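Local atomic coordinates of N-acetyl-L-2,4-diaminobutyric acid deacetylase (Ruegeria pomeroyi, PDB entry 6TWL), a protein that probably removes the acetyl group from N-acetyl-L-2,4-diaminobutyric acid in a zinc-dependent hydrolysis that forms part of ectoine breakdown. Residues 6-11 and 126-131; 114-117 and 122-125. All coordinates share one frame; numbering follows the deposited sequence.

Interaction 1: 6-11 and 126-131; sequences ISPTIP and ADYFQR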
loop_
_atom_site.group_PDB
_atom_site.type_symbol
_atom_site.label_atom_id
_atom_site.label_comp_id
_atom_site.label_asym_id
_atom_site.label_seq_id
_atom_site.Cartn_x
_atom_site.Cartn_y
_atom_site.Cartn_z
ATOM N N ILE A 6 15.267 19.519 1.557
ATOM C CA ILE A 6 13.809 19.462 1.601
ATOM C C ILE A 6 13.323 20.113 2.889
ATOM O O ILE A 6 13.761 19.755 3.989
ATOM C CB ILE A 6 13.308 18.015 1.482
ATOM C CG1 ILE A 6 13.545 17.499 0.062
ATOM C CG2 ILE A 6 11.831 17.929 1.854
ATOM C CD1 ILE A 6 12.944 16.143 -0.213
ATOM N N SER A 7 12.414 21.077 2.751
ATOM C CA SER A 7 11.881 21.822 3.878
ATOM C C SER A 7 10.360 21.797 3.814
ATOM O O SER A 7 9.779 22.074 2.750
ATOM C CB SER A 7 12.389 23.269 3.868
ATOM O OG SER A 7 11.484 24.112 3.175
ATOM N N PRO A 8 9.678 21.469 4.910
ATOM C CA PRO A 8 8.216 21.568 4.915
ATOM C C PRO A 8 7.774 23.022 4.970
ATOM O O PRO A 8 8.384 23.849 5.652
ATOM C CB PRO A 8 7.806 20.817 6.189
ATOM C CG PRO A 8 9.036 20.083 6.639
ATOM C CD PRO A 8 10.192 20.899 6.165
ATOM N N THR A 9 6.705 23.331 4.237
ATOM C CA THR A 9 6.087 24.646 4.354
ATOM C C THR A 9 5.279 24.798 5.635
ATOM O O THR A 9 4.807 25.903 5.925
ATOM C CB THR A 9 5.185 24.928 3.148
ATOM O OG1 THR A 9 4.024 24.090 3.208
ATOM C CG2 THR A 9 5.932 24.666 1.845
ATOM N N ILE A 10 5.117 23.727 6.406
ATOM C CA ILE A 10 4.365 23.758 7.657
ATOM C C ILE A 10 5.266 23.253 8.778
ATOM O O ILE A 10 6.359 22.737 8.502
ATOM C CB ILE A 10 3.080 22.918 7.557
ATOM C CG1 ILE A 10 3.404 21.487 7.123
ATOM C CG2 ILE A 10 2.081 23.576 6.614
ATOM C CD1 ILE A 10 2.210 20.559 7.162
ATOM N N PRO A 11 4.872 23.387 10.046
ATOM C CA PRO A 11 5.633 22.736 11.117
ATOM C C PRO A 11 5.189 21.298 11.332
ATOM O O PRO A 11 4.006 20.959 11.252
ATOM C CB PRO A 11 5.309 23.599 12.343
ATOM C CG PRO A 11 3.944 24.114 12.077
ATOM C CD PRO A 11 3.808 24.259 10.581
ATOM N N ALA A 126 13.928 10.367 -0.837
ATOM C CA ALA A 126 14.073 9.149 -0.047
ATOM C C ALA A 126 14.917 9.394 1.198
ATOM O O ALA A 126 14.606 8.874 2.276
ATOM C CB ALA A 126 14.685 8.038 -0.900
ATOM N N ASP A 127 15.992 10.179 1.068
ATOM C CA ASP A 127 16.817 10.508 2.226
ATOM C C ASP A 127 16.025 11.269 3.279
ATOM O O ASP A 127 16.285 11.122 4.478
ATOM C CB ASP A 127 18.035 11.323 1.792
ATOM C CG ASP A 127 19.072 11.452 2.892
ATOM O OD1 ASP A 127 19.751 10.449 3.189
ATOM O OD2 ASP A 127 19.207 12.556 3.459
ATOM N N TYR A 128 15.063 12.091 2.854
ATOM C CA TYR A 128 14.207 12.782 3.811
ATOM C C TYR A 128 13.327 11.794 4.564
ATOM O O TYR A 128 13.259 11.823 5.798
ATOM C CB TYR A 128 13.353 13.826 3.091
ATOM C CG TYR A 128 12.642 14.784 4.020
ATOM C CD1 TYR A 128 13.324 15.829 4.628
ATOM C CD2 TYR A 128 11.287 14.640 4.290
ATOM C CE1 TYR A 128 12.676 16.707 5.476
ATOM C CE2 TYR A 128 10.632 15.512 5.136
ATOM C CZ TYR A 128 11.332 16.543 5.725
ATOM O OH TYR A 128 10.685 17.413 6.570
ATOM N N PHE A 129 12.646 10.906 3.837
ATOM C CA PHE A 129 11.814 9.908 4.499
ATOM C C PHE A 129 12.661 8.950 5.330
ATOM O O PHE A 129 12.262 8.559 6.431
ATOM C CB PHE A 129 10.984 9.147 3.464
ATOM C CG PHE A 129 9.724 9.866 3.048
ATOM C CD1 PHE A 129 9.789 11.003 2.257
ATOM C CD2 PHE A 129 8.480 9.408 3.451
ATOM C CE1 PHE A 129 8.635 11.671 1.872
ATOM C CE2 PHE A 129 7.321 10.069 3.071
ATOM C CZ PHE A 129 7.399 11.204 2.282
ATOM N N GLN A 130 13.845 8.582 4.833
ATOM C CA GLN A 130 14.677 7.609 5.536
ATOM C C GLN A 130 15.277 8.185 6.814
ATOM O O GLN A 130 15.303 7.511 7.851
ATOM C CB GLN A 130 15.789 7.110 4.614
ATOM C CG GLN A 130 16.792 6.183 5.280
ATOM C CD GLN A 130 16.312 4.747 5.344
ATOM O OE1 GLN A 130 15.773 4.219 4.374
ATOM N NE2 GLN A 130 16.518 4.103 6.487
ATOM N N ARG A 131 15.780 9.418 6.760
ATOM C CA ARG A 131 16.550 9.974 7.864
ATOM C C ARG A 131 15.821 11.052 8.656
ATOM O O ARG A 131 16.321 11.454 9.712
ATOM C CB ARG A 131 17.885 10.535 7.347
ATOM C CG ARG A 131 18.818 9.460 6.804
ATOM C CD ARG A 131 20.134 10.021 6.271
ATOM N NE ARG A 131 20.803 10.922 7.205
ATOM C CZ ARG A 131 20.793 12.247 7.104
ATOM N NH1 ARG A 131 20.141 12.836 6.111
ATOM N NH2 ARG A 131 21.434 12.985 8.001
#
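Y128 reaches from helix 121-133 to the N-terminal segment and meets I6 and P8 there, a compact example of one aromatic side chain joining a helix to the edge of a sheet. Its CG lies anti to the backbone N (chi1 -168°), which sends the ring out from the helix toward residues 6-8. CB of Y128 comes first, 4.1 Å from I6 CD1. The ring then passes under the other branch: I6 CG2 stands 3.8 Å from the centroid of the Y128 ring and only 10° off the ring normal, a CH-pi contact almost over the middle of one face. I6 CB adds to the cover at Y128 CD1, also 3.8 Å away. Farther along, CE1 of Y128 comes 3.6 Å from I6 O, a carbon-to-carbonyl contact beside the apolar one. At the tip, OH of Y128 lies close to the proline ring, 3.1 Å from P8 CG, but no hydrogen bond joins the tyrosine to residues 6-11. An alanine in place of Y128 would be likely to leave I6 CG2 without its aromatic platform and open a gap between the helix and P8. L22 of strand 16-24 also touches both P8 and Y128, while I6 rests on L24 of the same strand, and S7 is tied to K23 through the backbone. The tyrosine therefore packs against the outermost strand 7-8 and its neighbour together. I6 N is itself hydrogen-bonded to N4 OD1, but no hydrogen bond or salt bridge crosses between the segments. The chemistry implies adhesion by shape: burial and dispersion over a ring face, rather than a directional bond, hold I6 CG2 and the ring together.

Interaction 2: 114-117 and 122-125; sequences PGRP and TEKI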
loop_
_atom_site.group_PDB
_atom_site.type_symbol
_atom_site.label_atom_id
_atom_site.label_comp_id
_atom_site.label_asym_id
_atom_site.label_seq_id
_atom_site.Cartn_x
_atom_site.Cartn_y
_atom_site.Cartn_z
ATOM N N PRO A 114 18.135 3.883 0.538
ATOM C CA PRO A 114 17.852 4.994 1.454
ATOM C C PRO A 114 18.130 6.394 0.893
ATOM O O PRO A 114 17.857 7.374 1.585
ATOM C CB PRO A 114 18.780 4.703 2.632
ATOM C CG PRO A 114 19.957 4.041 2.006
ATOM C CD PRO A 114 19.435 3.250 0.828
ATOM N N GLY A 115 18.658 6.488 -0.324
ATOM C CA GLY A 115 18.927 7.790 -0.906
ATOM C C GLY A 115 20.138 8.475 -0.295
ATOM O O GLY A 115 20.892 7.907 0.496
ATOM N N ARG A 116 20.313 9.735 -0.687
ATOM C CA ARG A 116 21.407 10.551 -0.184
ATOM C C ARG A 116 20.997 12.012 -0.255
ATOM O O ARG A 116 20.186 12.385 -1.112
ATOM C CB ARG A 116 22.703 10.313 -0.977
ATOM C CG ARG A 116 22.602 10.576 -2.467
ATOM C CD ARG A 116 23.772 9.947 -3.213
ATOM N NE ARG A 116 25.065 10.440 -2.741
ATOM C CZ ARG A 116 26.235 9.902 -3.072
ATOM N NH1 ARG A 116 26.278 8.852 -3.879
ATOM N NH2 ARG A 116 27.363 10.414 -2.597
ATOM N N PRO A 117 21.532 12.862 0.628
ATOM C CA PRO A 117 21.108 14.271 0.618
ATOM C C PRO A 117 21.633 15.041 -0.579
ATOM O O PRO A 117 20.961 15.968 -1.049
ATOM C CB PRO A 117 21.674 14.823 1.939
ATOM C CG PRO A 117 22.288 13.639 2.664
ATOM C CD PRO A 117 22.580 12.612 1.628
ATOM N N THR A 122 14.977 12.100 -6.587
ATOM C CA THR A 122 14.322 10.978 -5.921
ATOM C C THR A 122 15.111 10.489 -4.712
ATOM O O THR A 122 14.517 10.011 -3.740
ATOM C CB THR A 122 14.107 9.823 -6.901
ATOM O OG1 THR A 122 15.318 9.577 -7.628
ATOM C CG2 THR A 122 12.994 10.154 -7.880
ATOM N N GLU A 123 16.443 10.587 -4.751
ATOM C CA GLU A 123 17.241 10.173 -3.603
ATOM C C GLU A 123 17.233 11.220 -2.496
ATOM O O GLU A 123 17.407 10.874 -1.323
ATOM C CB GLU A 123 18.673 9.858 -4.037
ATOM C CG GLU A 123 18.744 9.054 -5.322
ATOM C CD GLU A 123 20.153 8.626 -5.682
ATOM O OE1 GLU A 123 21.051 8.733 -4.821
ATOM O OE2 GLU A 123 20.364 8.198 -6.837
ATOM N N LYS A 124 17.032 12.494 -2.842
ATOM C CA LYS A 124 16.838 13.512 -1.815
ATOM C C LYS A 124 15.510 13.309 -1.095
ATOM O O LYS A 124 15.426 13.477 0.127
ATOM C CB LYS A 124 16.906 14.908 -2.438
ATOM C CG LYS A 124 18.307 15.343 -2.850
ATOM C CD LYS A 124 18.345 16.815 -3.242
ATOM C CE LYS A 124 19.544 17.125 -4.131
ATOM N NZ LYS A 124 19.709 18.586 -4.373
ATOM N N ILE A 125 14.467 12.936 -1.839
ATOM C CA ILE A 125 13.170 12.654 -1.231
ATOM C C ILE A 125 13.251 11.412 -0.354
ATOM O O ILE A 125 12.704 11.381 0.756
ATOM C CB ILE A 125 12.095 12.506 -2.324
ATOM C CG1 ILE A 125 11.876 13.838 -3.043
ATOM C CG2 ILE A 125 10.792 11.993 -1.729
ATOM C CD1 ILE A 125 11.069 13.714 -4.320
#
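The loop residues G115 and R116 lie against the backbone of E123 and K124, and a single conventional hydrogen bond crosses between them. It runs from R116 N to E123 O over 3.2 Å and is bent, with 136° at the hydrogen; the donor approaches from 56° above the carbonyl plane. E123 O also receives a CA-H...O contact from G115 CA at 3.5 Å, so two donors of the loop, of different strength, converge on it. A CB at G115 would probably run into E123 O, and the positive phi of the residue also suits glycine. Less favourably, R116 O faces E123 O at 3.2 Å, two acceptors that would be expected to repel slightly.

Van der Waals contacts come next. CG of R116 sits between its backbone N and carbonyl carbon (chi1 58°), bringing the arginine alongside E123, where R116 CG and CD each lie 3.4 Å from E123 OE1. K124, stretched out beyond CG, lays its methylenes along P117 O, beginning with K124 CG at 3.3 Å.

The charges are only loosely matched. R116 NE is 4.8 Å from E123 OE1, too far for a salt bridge though probably mildly attractive; E123 OE2 is instead hydrogen-bonded to T120 OG1, and R116 NE has a long, weak ion pair with D118.

The loop that follows strand 82-87 thus folds back on the start of the helix it leads into, 121-133. P114 and P117 extend the packing along that helix to Q130, D127 and R131.

In the fold
Both contacts are built on helix 121-133, interaction 2 on its opening part and interaction 1 farther along, with centres about 10 Å apart. In chain order 6-11 comes first, then 114-117, 122-125 and 126-131, so both segments of interaction 2 fall between those of interaction 1. They also touch directly: I6 CD1 packs on I125 CA at 3.6 Å, and P117 CG meets D127 OD2 at 3.4 Å. The helix is therefore flanked by its own preceding loop and by the N-terminal edge strand 7-8 of the ten-stranded mixed sheet. Both contacts lie away from the zinc-binding residues and join the N-terminal strand and the loop after strand 82-87 to the same helix.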